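Local structure of NADPH-flavin oxidoreductase (Vibrio parahaemolyticus serotype O3:K6, 5UU6) at residues Ser22-Asp26 / Cys159-Pro163; Lys59-Leu63 / Val73-Phe79. The protein probably uses NADPH to reduce flavins or nitro compounds through a bound flavin mononucleotide, as a dimeric member of the nitroreductase family. One frame throughout, in Å; residues are numbered along the deposited sequence.

Contact 1: residues Ser22-Asp26 / Cys159-Pro163; sequences SQPID and CLGHP
The loop Q23-I25, just before helix 27-38, runs past the end of strand 152-161 with the CA atoms of Q23 and H162 6.4 Å apart and those of I25 and G161 6.5 Å apart. A water bridges the two backbones, donating to O of Q23 and accepting from N of H162 at 2.7 Å. The main side-chain contact is an amide-ring stack. CG of Q23 stands anti to the backbone N (chi1 170°) and the rest of the chain is extended, which lays the carboxamide flat over one face of the H162 imidazole; the two planes are 7° apart, and CD lies over the ring centre, 3.4 Å above its plane. CG of Q23 adds a CH-pi contact, 3.7 Å from the ring centroid. At the edge of the same ring, NE2 of H162 gives a weak, bent hydrogen bond to O of P24 (3.1 Å, 128° at the hydrogen). Deeper in, the CD1 tip of I25 meets CB of L160 at 3.7 Å and also touches the backbone N of G161; A77 and E78 also touch I25. H162 thus ties the loop to the strand end by three unlike means, a stacked face, an edge N-H and a water on its backbone. The weak bond to P24 is consistent with a proton on NE2, and the stack and this bond together would limit rotation of the imidazole.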
loop_
_atom_site.group_PDB
_atom_site.type_symbol
_atom_site.label_atom_id
_atom_site.label_comp_id
_atom_site.label_asym_id
_atom_site.label_seq_id
_atom_site.Cartn_x
_atom_site.Cartn_y
_atom_site.Cartn_z
ATOM N N SER A 22 -11.835 19.889 17.579
ATOM C CA SER A 22 -11.316 21.082 16.930
ATOM C C SER A 22 -9.831 21.295 17.168
ATOM O O SER A 22 -9.281 22.265 16.646
ATOM C CB SER A 22 -12.084 22.304 17.445
ATOM O OG SER A 22 -11.641 22.655 18.758
ATOM N N GLN A 23 -9.154 20.438 17.937
ATOM C CA GLN A 23 -7.786 20.743 18.285
ATOM C C GLN A 23 -6.906 20.551 17.057
ATOM O O GLN A 23 -7.032 19.532 16.356
ATOM C CB GLN A 23 -7.330 19.876 19.451
ATOM C CG GLN A 23 -5.873 19.972 19.716
ATOM C CD GLN A 23 -5.455 19.176 20.945
ATOM O OE1 GLN A 23 -4.298 19.216 21.313
ATOM N NE2 GLN A 23 -6.391 18.441 21.568
ATOM N N PRO A 24 -6.062 21.514 16.712
ATOM C CA PRO A 24 -5.201 21.320 15.542
ATOM C C PRO A 24 -4.064 20.377 15.893
ATOM O O PRO A 24 -3.804 20.076 17.061
ATOM C CB PRO A 24 -4.699 22.726 15.210
ATOM C CG PRO A 24 -4.887 23.517 16.513
ATOM C CD PRO A 24 -6.096 22.924 17.159
ATOM N N ILE A 25 -3.414 19.883 14.849
ATOM C CA ILE A 25 -2.213 19.072 14.983
ATOM C C ILE A 25 -1.011 20.012 14.991
ATOM O O ILE A 25 -0.876 20.855 14.097
ATOM C CB ILE A 25 -2.116 18.056 13.826
ATOM C CG1 ILE A 25 -3.211 16.974 13.930
ATOM C CG2 ILE A 25 -0.720 17.478 13.746
ATOM C CD1 ILE A 25 -3.287 15.995 12.707
ATOM N N ASP A 26 -0.141 19.871 15.996
ATOM C CA ASP A 26 1.057 20.697 16.100
ATOM C C ASP A 26 1.920 20.581 14.853
ATOM O O ASP A 26 2.025 19.507 14.252
ATOM C CB ASP A 26 1.888 20.280 17.302
ATOM C CG ASP A 26 1.332 20.817 18.608
ATOM O OD1 ASP A 26 0.329 21.583 18.566
ATOM O OD2 ASP A 26 1.896 20.450 19.669
ATOM N N CYS A 159 -7.791 11.508 6.473
ATOM C CA CYS A 159 -8.071 12.480 7.541
ATOM C C CYS A 159 -7.208 12.151 8.747
ATOM O O CYS A 159 -6.970 10.980 9.045
ATOM C CB CYS A 159 -9.539 12.463 7.989
ATOM S SG CYS A 159 -10.807 12.635 6.706
ATOM N N LEU A 160 -6.746 13.193 9.437
ATOM C CA LEU A 160 -6.038 13.069 10.697
ATOM C C LEU A 160 -6.518 14.144 11.654
ATOM O O LEU A 160 -6.844 15.266 11.244
ATOM C CB LEU A 160 -4.517 13.203 10.539
ATOM C CG LEU A 160 -3.865 12.286 9.511
ATOM C CD1 LEU A 160 -2.484 12.773 9.093
ATOM C CD2 LEU A 160 -3.703 10.986 10.225
ATOM N N GLY A 161 -6.534 13.795 12.937
ATOM C CA GLY A 161 -6.934 14.753 13.946
ATOM C C GLY A 161 -6.919 14.107 15.303
ATOM O O GLY A 161 -6.556 12.932 15.460
ATOM N N HIS A 162 -7.277 14.918 16.301
ATOM C CA HIS A 162 -7.492 14.412 17.647
ATOM C C HIS A 162 -8.850 13.730 17.709
ATOM O O HIS A 162 -9.861 14.344 17.344
ATOM C CB HIS A 162 -7.374 15.548 18.668
ATOM C CG HIS A 162 -6.002 16.152 18.701
ATOM N ND1 HIS A 162 -5.022 15.735 19.580
ATOM C CD2 HIS A 162 -5.428 17.100 17.917
ATOM C CE1 HIS A 162 -3.910 16.415 19.346
ATOM N NE2 HIS A 162 -4.126 17.242 18.335
ATOM N N PRO A 163 -8.921 12.473 18.117
ATOM C CA PRO A 163 -10.187 11.747 18.050
ATOM C C PRO A 163 -11.204 12.304 19.004
ATOM O O PRO A 163 -10.875 12.758 20.108
ATOM C CB PRO A 163 -9.806 10.320 18.450
ATOM C CG PRO A 163 -8.383 10.252 18.152
ATOM C CD PRO A 163 -7.829 11.588 18.537
HETATM O O HOH W 1 -8.517 17.273 15.728
#

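Contact 2: residues Lys59-Leu63 / Val73-Phe79; sequences KRSQL and VESAAEF
A helix-turn-strand unit of the nitroreductase fold, in which helix 72-75 turns through A76 and A77 into strand 78-85, wraps around the side chain of R60 from helix 57-66. The strand opens with a classic beta bulge, A77 and E78 together standing opposite L160. The R60 chain bends at chi2 (67°) and chi3, carrying the guanidinium into the turn, where backbone carbonyls receive it. NH1 donates to O of A76 at 2.8 Å, almost straight (168°) and in the guanidinium plane, and to O of V73, also at 2.8 Å but tilted out of that plane. NH2 adds weak bonds to O of A76 and O of A77, while NE turns to O of V54. This buried cation is therefore met by carbonyl oxygens on all three of its nitrogens, which fixes the rotation of the group and holds the helix end to the strand start. CB of F79 covers one guanidinium face, 3.4 Å above the plane and toward its rim; the phenyl plane is inclined 39° to it. E78 is engaged elsewhere, in a salt bridge with R53. Beside the arginine, the apolar seam closes around V73: its CG1 lies over the centre of the F79 ring and 4.1 Å from CB of L63, whose CD1 in turn meets CE2 of F79 at 3.9 Å.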
loop_
_atom_site.group_PDB
_atom_site.type_symbol
_atom_site.label_atom_id
_atom_site.label_comp_id
_atom_site.label_asym_id
_atom_site.label_seq_id
_atom_site.Cartn_x
_atom_site.Cartn_y
_atom_site.Cartn_z
ATOM N N LYS A 59 -11.545 24.430 -0.554
ATOM C CA LYS A 59 -11.209 23.150 -1.182
ATOM C C LYS A 59 -11.569 21.986 -0.274
ATOM O O LYS A 59 -12.023 20.942 -0.741
ATOM C CB LYS A 59 -9.726 23.091 -1.550
ATOM C CG LYS A 59 -9.295 24.072 -2.623
ATOM C CD LYS A 59 -7.860 23.765 -3.009
ATOM C CE LYS A 59 -7.499 24.315 -4.357
ATOM N NZ LYS A 59 -6.449 23.485 -4.984
ATOM N N ARG A 60 -11.347 22.138 1.027
ATOM C CA ARG A 60 -11.789 21.125 1.971
ATOM C C ARG A 60 -13.284 20.862 1.829
ATOM O O ARG A 60 -13.718 19.707 1.772
ATOM C CB ARG A 60 -11.429 21.575 3.398
ATOM C CG ARG A 60 -11.168 20.423 4.334
ATOM C CD ARG A 60 -9.896 19.603 3.998
ATOM N NE ARG A 60 -8.776 19.993 4.876
ATOM C CZ ARG A 60 -8.763 19.818 6.198
ATOM N NH1 ARG A 60 -9.784 19.223 6.818
ATOM N NH2 ARG A 60 -7.709 20.215 6.901
ATOM N N SER A 61 -14.082 21.927 1.722
ATOM C CA SER A 61 -15.519 21.768 1.516
ATOM C C SER A 61 -15.814 21.011 0.229
ATOM O O SER A 61 -16.635 20.088 0.207
ATOM C CB SER A 61 -16.196 23.140 1.464
ATOM O OG SER A 61 -17.561 22.955 1.668
ATOM N N GLN A 62 -15.181 21.430 -0.866
ATOM C CA GLN A 62 -15.380 20.765 -2.150
ATOM C C GLN A 62 -14.992 19.298 -2.063
ATOM O O GLN A 62 -15.730 18.419 -2.526
ATOM C CB GLN A 62 -14.564 21.473 -3.228
ATOM C CG GLN A 62 -15.215 22.759 -3.709
ATOM C CD GLN A 62 -16.497 22.481 -4.481
ATOM O OE1 GLN A 62 -16.458 22.081 -5.650
ATOM N NE2 GLN A 62 -17.645 22.673 -3.822
ATOM N N LEU A 63 -13.844 19.016 -1.440
ATOM C CA LEU A 63 -13.373 17.634 -1.352
ATOM C C LEU A 63 -14.333 16.807 -0.523
ATOM O O LEU A 63 -14.587 15.631 -0.825
ATOM C CB LEU A 63 -11.963 17.595 -0.758
ATOM C CG LEU A 63 -10.871 18.071 -1.735
ATOM C CD1 LEU A 63 -9.582 18.380 -1.029
ATOM C CD2 LEU A 63 -10.625 17.039 -2.856
ATOM N N VAL A 73 -14.035 14.856 6.213
ATOM C CA VAL A 73 -13.037 15.443 5.336
ATOM C C VAL A 73 -12.827 16.910 5.699
ATOM O O VAL A 73 -11.690 17.412 5.726
ATOM C CB VAL A 73 -13.450 15.271 3.864
ATOM C CG1 VAL A 73 -12.535 16.086 2.987
ATOM C CG2 VAL A 73 -13.431 13.777 3.451
ATOM N N GLU A 74 -13.926 17.611 6.019
ATOM C CA GLU A 74 -13.890 19.045 6.284
ATOM C C GLU A 74 -13.492 19.331 7.730
ATOM O O GLU A 74 -12.751 20.283 8.000
ATOM C CB GLU A 74 -15.262 19.648 5.930
ATOM C CG GLU A 74 -15.353 21.151 6.019
ATOM C CD GLU A 74 -16.579 21.733 5.287
ATOM O OE1 GLU A 74 -17.478 20.959 4.878
ATOM O OE2 GLU A 74 -16.623 22.976 5.118
ATOM N N SER A 75 -13.920 18.494 8.660
ATOM C CA SER A 75 -13.641 18.721 10.060
ATOM C C SER A 75 -12.294 18.159 10.514
ATOM O O SER A 75 -11.833 18.529 11.593
ATOM C CB SER A 75 -14.763 18.123 10.918
ATOM O OG SER A 75 -14.651 16.712 10.954
ATOM N N ALA A 76 -11.620 17.322 9.734
ATOM C CA ALA A 76 -10.333 16.826 10.219
ATOM C C ALA A 76 -9.322 17.958 10.349
ATOM O O ALA A 76 -9.337 18.932 9.585
ATOM C CB ALA A 76 -9.760 15.762 9.292
ATOM N N ALA A 77 -8.412 17.795 11.318
ATOM C CA ALA A 77 -7.330 18.752 11.497
ATOM C C ALA A 77 -6.483 18.856 10.238
ATOM O O ALA A 77 -6.146 19.962 9.798
ATOM C CB ALA A 77 -6.467 18.349 12.696
ATOM N N GLU A 78 -6.129 17.717 9.636
ATOM C CA GLU A 78 -5.368 17.735 8.401
ATOM C C GLU A 78 -5.970 16.741 7.421
ATOM O O GLU A 78 -6.564 15.731 7.815
ATOM C CB GLU A 78 -3.874 17.478 8.657
ATOM C CG GLU A 78 -3.277 18.541 9.609
ATOM C CD GLU A 78 -2.691 19.710 8.841
ATOM O OE1 GLU A 78 -2.437 20.766 9.462
ATOM O OE2 GLU A 78 -2.493 19.577 7.612
ATOM N N PHE A 79 -5.845 17.066 6.136
ATOM C CA PHE A 79 -6.344 16.224 5.067
ATOM C C PHE A 79 -5.273 16.099 4.000
ATOM O O PHE A 79 -4.869 17.102 3.391
ATOM C CB PHE A 79 -7.638 16.773 4.451
ATOM C CG PHE A 79 -8.257 15.830 3.440
ATOM C CD1 PHE A 79 -8.728 14.594 3.853
ATOM C CD2 PHE A 79 -8.329 16.156 2.113
ATOM C CE1 PHE A 79 -9.301 13.706 2.965
ATOM C CE2 PHE A 79 -8.912 15.278 1.205
ATOM C CZ PHE A 79 -9.399 14.052 1.639
#

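In the fold
The centres of contacts 1 and 2 are 12 Å apart, and both reach the antiparallel sheet, four strands within this chain, through its two inner, neighbouring strands, 152-161 and 78-85. They touch there: N of L160 probably hydrogen-bonds to O of E78 at 3.0 Å, and CB of C159 packs on CB of A76. Along the chain, both segments of contact 2 fall within the 132 residues that separate those of contact 1. Contact 1 thus joins the approach to helix 27-38 to the sheet, and contact 2 joins helix 57-66 to it. The side chain of V73 is about 7 Å, and that of L160 about 12 Å, from a bound flavin mononucleotide, so contact 2 lies nearer the cofactor and contact 1 farther out.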